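Long-range contacts in interleukin-20 receptor subunit beta (Homo sapiens, PDB 6DF3), which pairs with IL20RA to form a receptor for IL19, IL20 and IL24, and with IL22RA1 to form one for IL20 and IL24: residues T70-Y75 with F97-T102; Q128-V133 with E172-A177; C168-T173 with S185-V190. The protein carries 1 engineered substitution. All blocks are in the same frame, centred on the assembly; numbering follows the deposited sequence.

Overall arrangement
Three contacts trace the two fibronectin type III domains of this extracellular piece and the joint between them. Interaction 1 lies in the first domain, where the hairpin of strands 74-83 and 86-98 ends in loops; it is largely buried and dominated by an arginine, a threonine and waters. Interactions 2 and 3 share strand 167-175 of the second domain, which pairs with strand 130-137 in one and strand 180-189 in the other, and their centres are about 15 Å apart. Both are partly buried: interaction 2 sets phenylalanines, a valine and a threonine against a mixed second face, while interaction 3 adds a disulfide. T72 and A177 link interactions 1 and 2 across the domains.

Interaction 1: residues T70-Y75 with F97-T102; sequences TATVPY and FNRQST. Engineered in segment 97-102: Q100 (natural residue Asn).
R99 reaches across to T72 and grips its hydroxyl side-on with two nitrogens. NE donates to T72 OG1 at 2.9 Å and 160°, and NH2 donates to that same OG1 at 3.1 Å along a more bent path; the oxygen lies close to the guanidinium plane. R99 CG sits between the backbone N and the carbonyl carbon (chi1 72°), and from there the chain runs extended to NE, crossing T72 at about a right angle. One face of the guanidinium rests on the backbone of T70-A71, with A71 N over its centre. T72 OG1 also hydrogen-bonds to A177 O in the second fibronectin domain, where R99 packs on A177 too.

Ordered water ties the turn to the opposite segment. One molecule donates to A71 O and V73 O and accepts from R99 N, bridging the inverse gamma turn centred on T72. A second accepts from T72 N and, weakly, from R99 NH2.

The backbones meet at Y75 and F97, an antiparallel hydrogen-bonded pair: Y75 N to F97 O is 2.7 Å and F97 N to Y75 O is 2.8 Å.

The remaining side-chain contacts are looser: T72 CG2, anti to the backbone N, lies 3.5 Å from OE1 of Q100, an engineered residue whose NE2 bonds to I178 O. Within the segments, N98 OD1 accepts from Q100 N at 2.9 Å, forming an Asx turn, and T70 N donates to Y75 OH at 3.1 Å. T70 OG1 and T70 O are hydrogen-bonded to polar side chains of the chain of another protein.

Since one hydroxyl meets two arginine donors and a carbonyl of the other domain, T72 would probably direct its proton toward A177 O, and the two R99 donors are likely to hold it oriented for this bond.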
loop_
_atom_site.group_PDB
_atom_site.type_symbol
_atom_site.label_atom_id
_atom_site.label_comp_id
_atom_site.label_asym_id
_atom_site.label_seq_id
_atom_site.Cartn_x
_atom_site.Cartn_y
_atom_site.Cartn_z
ATOM N N THR C 70 -5.825 -8.197 -9.550
ATOM C CA THR C 70 -5.218 -7.491 -8.396
ATOM C C THR C 70 -4.536 -8.421 -7.443
ATOM O O THR C 70 -4.083 -8.032 -6.314
ATOM C CB THR C 70 -6.291 -6.721 -7.611
ATOM O OG1 THR C 70 -7.336 -7.584 -7.362
ATOM C CG2 THR C 70 -6.877 -5.547 -8.399
ATOM N N ALA C 71 -4.367 -9.646 -7.911
ATOM C CA ALA C 71 -3.565 -10.611 -7.228
ATOM C C ALA C 71 -2.798 -11.525 -8.239
ATOM O O ALA C 71 -3.258 -11.818 -9.355
ATOM C CB ALA C 71 -4.452 -11.427 -6.331
ATOM N N THR C 72 -1.689 -12.075 -7.789
ATOM C CA THR C 72 -0.884 -12.999 -8.627
ATOM C C THR C 72 -1.456 -14.442 -8.441
ATOM O O THR C 72 -0.857 -15.307 -7.823
ATOM C CB THR C 72 0.603 -12.843 -8.302
ATOM O OG1 THR C 72 0.952 -11.449 -8.435
ATOM C CG2 THR C 72 1.494 -13.640 -9.235
ATOM N N VAL C 73 -2.646 -14.646 -8.987
ATOM C CA VAL C 73 -3.345 -15.902 -9.020
ATOM C C VAL C 73 -4.074 -15.965 -10.404
ATOM O O VAL C 73 -4.236 -14.901 -11.091
ATOM C CB VAL C 73 -4.387 -16.009 -7.865
ATOM C CG1 VAL C 73 -3.761 -15.801 -6.486
ATOM C CG2 VAL C 73 -5.527 -15.017 -8.031
ATOM N N PRO C 74 -4.495 -17.190 -10.842
ATOM C CA PRO C 74 -5.210 -17.280 -12.110
ATOM C C PRO C 74 -6.613 -16.735 -12.005
ATOM O O PRO C 74 -7.280 -17.013 -11.035
ATOM C CB PRO C 74 -5.274 -18.816 -12.438
ATOM C CG PRO C 74 -4.948 -19.495 -11.121
ATOM C CD PRO C 74 -4.235 -18.504 -10.217
ATOM N N TYR C 75 -7.054 -16.057 -13.063
ATOM C CA TYR C 75 -8.322 -15.393 -13.197
ATOM C C TYR C 75 -9.064 -15.980 -14.425
ATOM O O TYR C 75 -8.476 -16.166 -15.468
ATOM C CB TYR C 75 -8.101 -13.870 -13.442
ATOM C CG TYR C 75 -7.983 -13.043 -12.218
ATOM C CD1 TYR C 75 -6.778 -12.981 -11.548
ATOM C CD2 TYR C 75 -9.061 -12.309 -11.727
ATOM C CE1 TYR C 75 -6.625 -12.214 -10.371
ATOM C CE2 TYR C 75 -8.934 -11.542 -10.541
ATOM C CZ TYR C 75 -7.711 -11.486 -9.857
ATOM O OH TYR C 75 -7.478 -10.700 -8.726
ATOM N N PHE C 97 -6.073 -16.679 -16.857
ATOM C CA PHE C 97 -4.913 -15.785 -16.921
ATOM C C PHE C 97 -4.312 -15.458 -15.504
ATOM O O PHE C 97 -5.038 -15.041 -14.568
ATOM C CB PHE C 97 -5.348 -14.443 -17.519
ATOM C CG PHE C 97 -4.218 -13.463 -17.615
ATOM C CD1 PHE C 97 -3.194 -13.687 -18.546
ATOM C CD2 PHE C 97 -4.136 -12.378 -16.725
ATOM C CE1 PHE C 97 -2.119 -12.824 -18.599
ATOM C CE2 PHE C 97 -3.082 -11.493 -16.793
ATOM C CZ PHE C 97 -2.056 -11.718 -17.708
ATOM N N ASN C 98 -2.992 -15.553 -15.410
ATOM C CA ASN C 98 -2.206 -15.256 -14.280
ATOM C C ASN C 98 -1.187 -14.181 -14.683
ATOM O O ASN C 98 -0.285 -14.426 -15.523
ATOM C CB ASN C 98 -1.478 -16.517 -13.779
ATOM C CG ASN C 98 -0.819 -16.305 -12.377
ATOM O OD1 ASN C 98 -0.310 -15.214 -12.062
ATOM N ND2 ASN C 98 -0.840 -17.337 -11.546
ATOM N N ARG C 99 -1.211 -13.033 -13.988
ATOM C CA ARG C 99 -0.269 -11.976 -14.306
ATOM C C ARG C 99 1.213 -12.364 -14.115
ATOM O O ARG C 99 2.033 -11.640 -14.559
ATOM C CB ARG C 99 -0.588 -10.690 -13.573
ATOM C CG ARG C 99 -0.293 -10.737 -12.066
ATOM C CD ARG C 99 -0.949 -9.551 -11.355
ATOM N NE ARG C 99 -0.585 -9.558 -9.943
ATOM C CZ ARG C 99 -0.855 -8.594 -9.091
ATOM N NH1 ARG C 99 -1.414 -7.467 -9.497
ATOM N NH2 ARG C 99 -0.524 -8.766 -7.822
ATOM N N GLN C 100 1.532 -13.437 -13.399
ATOM C CA GLN C 100 2.884 -14.009 -13.334
ATOM C C GLN C 100 3.456 -14.218 -14.777
ATOM O O GLN C 100 4.606 -14.179 -14.993
ATOM C CB GLN C 100 2.785 -15.339 -12.568
ATOM C CG GLN C 100 4.052 -16.186 -12.359
ATOM C CD GLN C 100 4.870 -15.681 -11.174
ATOM O OE1 GLN C 100 4.327 -15.430 -10.084
ATOM N NE2 GLN C 100 6.179 -15.520 -11.374
ATOM N N SER C 101 2.599 -14.441 -15.754
ATOM C CA SER C 101 3.037 -14.661 -17.099
ATOM C C SER C 101 3.094 -13.381 -17.920
ATOM O O SER C 101 3.234 -13.472 -19.105
ATOM C CB SER C 101 2.118 -15.680 -17.737
ATOM O OG SER C 101 0.901 -15.011 -18.070
ATOM N N THR C 102 3.021 -12.182 -17.325
ATOM C CA THR C 102 3.094 -10.973 -18.136
ATOM C C THR C 102 4.423 -10.915 -18.994
ATOM O O THR C 102 5.440 -11.532 -18.604
ATOM C CB THR C 102 2.940 -9.746 -17.351
ATOM O OG1 THR C 102 2.682 -8.647 -18.204
ATOM C CG2 THR C 102 4.158 -9.443 -16.486
HETATM O O HOH W 1 -3.269 -12.644 -11.953
HETATM O O HOH W 2 -0.562 -10.699 -5.514
#

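Interaction 2: residues Q128-V133 with E172-A177; sequences QFEFLV and ETFVKA. Unlike the reference sequence in segment 172-177: E172 (reference Gln).
E130 pairs with F174 and L132 with E172 as antiparallel hydrogen-bonded positions; the axes of strands 130-133 and 172-175 approach to 4.6 Å with directions 145° apart. E130 N donates to F174 O at 2.8 Å, and E172 N to L132 O at 2.9 Å.

On the face of F131 and T173, F129 lies alongside V175, its CE2 3.5 Å from V175 CG2, and T173 CG2 meets the F129 ring at its edge. T173 OG1 lies between the two phenylalanine rings, 3.6 Å from F129 CD2 and 3.7 Å from F131 CE2, a buried hydroxyl with no partner in the model.

The opposite face mixes the acids E130 and E172 with L132 and F174. E172 CG is anti to the backbone N (chi1 -164°), and the chain extends beside L132, with OE2 3.2 Å from L132 CD2. E130 OE2 is 4.2 Å from K176 NZ, too far for a salt bridge; NZ hydrogen-bonds weakly to a side chain of another protein's chain. One water joins Q128 O and OE1 to A177 N.

Strand 145-149 flanks 130-137, strand 180-189 flanks 167-175 and sends Y181 against F174, and strand 117-122 packs on F131 through L122.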
loop_
_atom_site.group_PDB
_atom_site.type_symbol
_atom_site.label_atom_id
_atom_site.label_comp_id
_atom_site.label_asym_id
_atom_site.label_seq_id
_atom_site.Cartn_x
_atom_site.Cartn_y
_atom_site.Cartn_z
ATOM N N GLN C 128 4.165 -0.777 -10.505
ATOM C CA GLN C 128 4.531 -2.136 -10.438
ATOM C C GLN C 128 6.045 -2.367 -10.605
ATOM O O GLN C 128 6.491 -3.432 -10.189
ATOM C CB GLN C 128 3.729 -2.997 -11.439
ATOM C CG GLN C 128 2.205 -2.954 -11.193
ATOM C CD GLN C 128 1.753 -3.875 -10.029
ATOM O OE1 GLN C 128 2.591 -4.525 -9.317
ATOM N NE2 GLN C 128 0.435 -3.952 -9.836
ATOM N N PHE C 129 6.819 -1.399 -11.087
ATOM C CA PHE C 129 8.210 -1.652 -11.500
ATOM C C PHE C 129 9.286 -0.906 -10.768
ATOM O O PHE C 129 9.263 0.354 -10.715
ATOM C CB PHE C 129 8.422 -1.258 -12.984
ATOM C CG PHE C 129 7.652 -2.112 -13.974
ATOM C CD1 PHE C 129 6.296 -1.825 -14.261
ATOM C CD2 PHE C 129 8.287 -3.124 -14.674
ATOM C CE1 PHE C 129 5.572 -2.583 -15.183
ATOM C CE2 PHE C 129 7.576 -3.877 -15.616
ATOM C CZ PHE C 129 6.213 -3.606 -15.858
ATOM N N GLU C 130 10.311 -1.673 -10.384
ATOM C CA GLU C 130 11.616 -1.124 -9.969
ATOM C C GLU C 130 12.705 -1.442 -11.051
ATOM O O GLU C 130 12.653 -2.516 -11.745
ATOM C CB GLU C 130 12.035 -1.701 -8.608
ATOM C CG GLU C 130 11.223 -1.200 -7.415
ATOM C CD GLU C 130 11.477 -2.023 -6.138
ATOM O OE1 GLU C 130 12.597 -1.883 -5.583
ATOM O OE2 GLU C 130 10.579 -2.832 -5.717
ATOM N N PHE C 131 13.659 -0.503 -11.181
ATOM C CA PHE C 131 14.749 -0.557 -12.198
ATOM C C PHE C 131 16.094 -0.821 -11.532
ATOM O O PHE C 131 16.472 -0.143 -10.553
ATOM C CB PHE C 131 14.870 0.733 -13.027
ATOM C CG PHE C 131 13.646 1.058 -13.825
ATOM C CD1 PHE C 131 12.588 1.756 -13.249
ATOM C CD2 PHE C 131 13.520 0.634 -15.171
ATOM C CE1 PHE C 131 11.440 2.059 -13.987
ATOM C CE2 PHE C 131 12.379 0.944 -15.927
ATOM C CZ PHE C 131 11.333 1.642 -15.333
ATOM N N LEU C 132 16.766 -1.834 -12.067
ATOM C CA LEU C 132 18.162 -2.130 -11.821
ATOM C C LEU C 132 19.000 -1.559 -12.939
ATOM O O LEU C 132 18.744 -1.792 -14.103
ATOM C CB LEU C 132 18.361 -3.622 -11.850
ATOM C CG LEU C 132 19.312 -4.184 -10.834
ATOM C CD1 LEU C 132 18.443 -4.942 -9.846
ATOM C CD2 LEU C 132 20.398 -5.070 -11.481
ATOM N N VAL C 133 20.028 -0.820 -12.591
ATOM C CA VAL C 133 20.926 -0.232 -13.584
ATOM C C VAL C 133 22.320 -0.692 -13.228
ATOM O O VAL C 133 22.769 -0.486 -12.111
ATOM C CB VAL C 133 20.831 1.308 -13.632
ATOM C CG1 VAL C 133 21.683 1.876 -14.759
ATOM C CG2 VAL C 133 19.380 1.724 -13.840
ATOM N N GLU C 172 17.472 -2.928 -16.487
ATOM C CA GLU C 172 16.649 -4.104 -16.344
ATOM C C GLU C 172 15.467 -3.655 -15.475
ATOM O O GLU C 172 15.574 -2.667 -14.749
ATOM C CB GLU C 172 17.526 -5.064 -15.544
ATOM C CG GLU C 172 17.155 -6.512 -15.497
ATOM C CD GLU C 172 17.887 -7.283 -14.388
ATOM O OE1 GLU C 172 17.927 -8.532 -14.475
ATOM O OE2 GLU C 172 18.412 -6.684 -13.421
ATOM N N THR C 173 14.397 -4.434 -15.463
ATOM C CA THR C 173 13.181 -4.063 -14.804
ATOM C C THR C 173 12.950 -5.197 -13.745
ATOM O O THR C 173 13.455 -6.319 -13.931
ATOM C CB THR C 173 12.150 -3.995 -15.936
ATOM O OG1 THR C 173 11.559 -2.693 -16.075
ATOM C CG2 THR C 173 11.193 -5.081 -15.811
ATOM N N PHE C 174 12.257 -4.893 -12.635
ATOM C CA PHE C 174 11.900 -5.878 -11.562
ATOM C C PHE C 174 10.499 -5.588 -11.040
ATOM O O PHE C 174 10.197 -4.441 -10.800
ATOM C CB PHE C 174 12.838 -5.842 -10.345
ATOM C CG PHE C 174 12.413 -6.770 -9.228
ATOM C CD1 PHE C 174 12.506 -8.160 -9.367
ATOM C CD2 PHE C 174 11.887 -6.266 -8.041
ATOM C CE1 PHE C 174 12.098 -9.035 -8.342
ATOM C CE2 PHE C 174 11.481 -7.127 -7.001
ATOM C CZ PHE C 174 11.582 -8.516 -7.142
ATOM N N VAL C 175 9.696 -6.649 -10.866
ATOM C CA VAL C 175 8.255 -6.596 -10.582
ATOM C C VAL C 175 7.992 -7.462 -9.323
ATOM O O VAL C 175 7.872 -8.729 -9.399
ATOM C CB VAL C 175 7.419 -7.095 -11.826
ATOM C CG1 VAL C 175 5.916 -7.159 -11.517
ATOM C CG2 VAL C 175 7.601 -6.165 -13.026
ATOM N N LYS C 176 7.981 -6.798 -8.139
ATOM C CA LYS C 176 7.795 -7.488 -6.849
ATOM C C LYS C 176 6.563 -8.437 -6.830
ATOM O O LYS C 176 6.677 -9.568 -6.382
ATOM C CB LYS C 176 7.696 -6.466 -5.744
ATOM C CG LYS C 176 7.797 -7.076 -4.356
ATOM C CD LYS C 176 7.835 -6.014 -3.273
ATOM C CE LYS C 176 9.189 -5.325 -3.239
ATOM N NZ LYS C 176 9.206 -4.401 -2.077
ATOM N N ALA C 177 5.423 -8.009 -7.388
ATOM C CA ALA C 177 4.208 -8.812 -7.399
ATOM C C ALA C 177 4.303 -10.213 -8.028
ATOM O O ALA C 177 3.466 -11.078 -7.701
ATOM C CB ALA C 177 3.101 -8.088 -8.079
HETATM O O HOH W 3 5.085 -5.474 -8.395
#

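Interaction 3: residues C168-T173 with S185-V190; sequences CVKAET and SQTECV. Unlike the reference sequence in segment 168-173: E172 (reference Gln).
C168 and C189 each hold SG anti to the carbonyl carbon (chi1 -61° and -65°), and C168 SG is bonded to C189 SG at 2.1 Å with a chi3 of 110° about the bridge. Their backbones face each other as an antiparallel non-hydrogen-bonded pair. T187 CG2 packs beside the bridge, 3.7 Å from C168 CB.

Next to the disulfide, V169 and E188 form a hydrogen-bonded pair: V169 N donates to E188 O at 2.8 Å, and E188 N returns a nearly straight bond to V169 O at 2.9 Å. V169 CG2 also leans on that same E188 carbonyl oxygen.

Farther along, the chain at 185-187 departs from regular strand pairing and a side chain takes over. S185 N donates to A171 O at 2.9 Å, while A171 N donates to S185 OG at 3.2 Å, the hydroxyl standing in for a main-chain acceptor. An alanine in place of S185 would remove OG and probably leave A171 N without this acceptor, the join then resting on the S185 N to A171 O bond. K170 carries CB to 3.7 Å from S185 O; its amine makes a cation-pi contact with F184.

V169 and A171 face inward toward L118 and L122 of strand 117-122. The whole is a disulfide-linked beta hairpin at the C-terminal edge of the second fibronectin type III domain, whose sandwich fold is that of the type II cytokine receptors.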
loop_
_atom_site.group_PDB
_atom_site.type_symbol
_atom_site.label_atom_id
_atom_site.label_comp_id
_atom_site.label_asym_id
_atom_site.label_seq_id
_atom_site.Cartn_x
_atom_site.Cartn_y
_atom_site.Cartn_z
ATOM N N CYS C 168 30.053 2.471 -19.455
ATOM C CA CYS C 168 28.981 1.743 -20.139
ATOM C C CYS C 168 27.840 1.399 -19.201
ATOM O O CYS C 168 28.046 1.228 -18.007
ATOM C CB CYS C 168 29.527 0.493 -20.835
ATOM S SG CYS C 168 30.765 0.886 -22.101
ATOM N N VAL C 169 26.638 1.307 -19.750
ATOM C CA VAL C 169 25.399 1.167 -18.944
ATOM C C VAL C 169 24.284 0.318 -19.620
ATOM O O VAL C 169 24.038 0.459 -20.814
ATOM C CB VAL C 169 24.809 2.567 -18.603
ATOM C CG1 VAL C 169 25.749 3.366 -17.709
ATOM C CG2 VAL C 169 24.542 3.381 -19.875
ATOM N N LYS C 170 23.625 -0.535 -18.836
ATOM C CA LYS C 170 22.446 -1.244 -19.275
ATOM C C LYS C 170 21.454 -1.268 -18.077
ATOM O O LYS C 170 21.880 -1.132 -16.915
ATOM C CB LYS C 170 22.783 -2.673 -19.709
ATOM C CG LYS C 170 23.443 -3.476 -18.602
ATOM C CD LYS C 170 23.767 -4.900 -18.979
ATOM C CE LYS C 170 24.338 -5.656 -17.787
ATOM N NZ LYS C 170 24.580 -7.089 -18.105
ATOM N N ALA C 171 20.178 -1.489 -18.382
ATOM C CA ALA C 171 19.087 -1.417 -17.403
ATOM C C ALA C 171 18.056 -2.531 -17.598
ATOM O O ALA C 171 17.754 -2.961 -18.716
ATOM C CB ALA C 171 18.399 -0.060 -17.468
ATOM N N GLU C 172 17.472 -2.928 -16.487
ATOM C CA GLU C 172 16.649 -4.104 -16.344
ATOM C C GLU C 172 15.467 -3.655 -15.475
ATOM O O GLU C 172 15.574 -2.667 -14.749
ATOM C CB GLU C 172 17.526 -5.064 -15.544
ATOM C CG GLU C 172 17.155 -6.512 -15.497
ATOM C CD GLU C 172 17.887 -7.283 -14.388
ATOM O OE1 GLU C 172 17.927 -8.532 -14.475
ATOM O OE2 GLU C 172 18.412 -6.684 -13.421
ATOM N N THR C 173 14.397 -4.434 -15.463
ATOM C CA THR C 173 13.181 -4.063 -14.804
ATOM C C THR C 173 12.950 -5.197 -13.745
ATOM O O THR C 173 13.455 -6.319 -13.931
ATOM C CB THR C 173 12.150 -3.995 -15.936
ATOM O OG1 THR C 173 11.559 -2.693 -16.075
ATOM C CG2 THR C 173 11.193 -5.081 -15.811
ATOM N N SER C 185 18.547 -4.262 -21.142
ATOM C CA SER C 185 18.484 -3.521 -22.404
ATOM C C SER C 185 19.857 -3.583 -23.106
ATOM O O SER C 185 20.848 -4.059 -22.515
ATOM C CB SER C 185 18.139 -2.057 -22.151
ATOM O OG SER C 185 19.206 -1.427 -21.427
ATOM N N GLN C 186 19.921 -3.052 -24.326
ATOM C CA GLN C 186 21.203 -2.896 -25.016
ATOM C C GLN C 186 22.167 -2.035 -24.166
ATOM O O GLN C 186 21.758 -1.012 -23.608
ATOM C CB GLN C 186 20.998 -2.223 -26.386
ATOM C CG GLN C 186 20.643 -3.178 -27.528
ATOM C CD GLN C 186 21.826 -3.507 -28.445
ATOM O OE1 GLN C 186 22.899 -2.885 -28.365
ATOM N NE2 GLN C 186 21.623 -4.482 -29.331
ATOM N N THR C 187 23.434 -2.450 -24.071
ATOM C CA THR C 187 24.455 -1.627 -23.434
ATOM C C THR C 187 24.689 -0.384 -24.277
ATOM O O THR C 187 24.789 -0.454 -25.497
ATOM C CB THR C 187 25.790 -2.359 -23.218
ATOM O OG1 THR C 187 25.591 -3.446 -22.325
ATOM C CG2 THR C 187 26.855 -1.431 -22.589
ATOM N N GLU C 188 24.732 0.762 -23.614
ATOM C CA GLU C 188 25.179 1.986 -24.252
ATOM C C GLU C 188 26.453 2.524 -23.577
ATOM O O GLU C 188 26.685 2.322 -22.390
ATOM C CB GLU C 188 24.037 2.989 -24.228
ATOM C CG GLU C 188 24.292 4.242 -25.068
ATOM C CD GLU C 188 22.984 4.866 -25.553
ATOM O OE1 GLU C 188 21.914 4.498 -25.036
ATOM O OE2 GLU C 188 23.035 5.728 -26.460
ATOM N N CYS C 189 27.290 3.173 -24.355
ATOM C CA CYS C 189 28.606 3.607 -23.853
ATOM C C CYS C 189 28.819 5.057 -24.203
ATOM O O CYS C 189 28.501 5.480 -25.308
ATOM C CB CYS C 189 29.773 2.755 -24.413
ATOM S SG CYS C 189 29.776 1.000 -23.904
ATOM N N VAL C 190 29.311 5.823 -23.239
ATOM C CA VAL C 190 29.846 7.157 -23.523
ATOM C C VAL C 190 31.210 7.254 -22.876
ATOM O O VAL C 190 31.860 8.261 -23.016
ATOM C CB VAL C 190 28.892 8.304 -23.062
ATOM C CG1 VAL C 190 27.453 8.031 -23.498
ATOM C CG2 VAL C 190 28.938 8.520 -21.551
#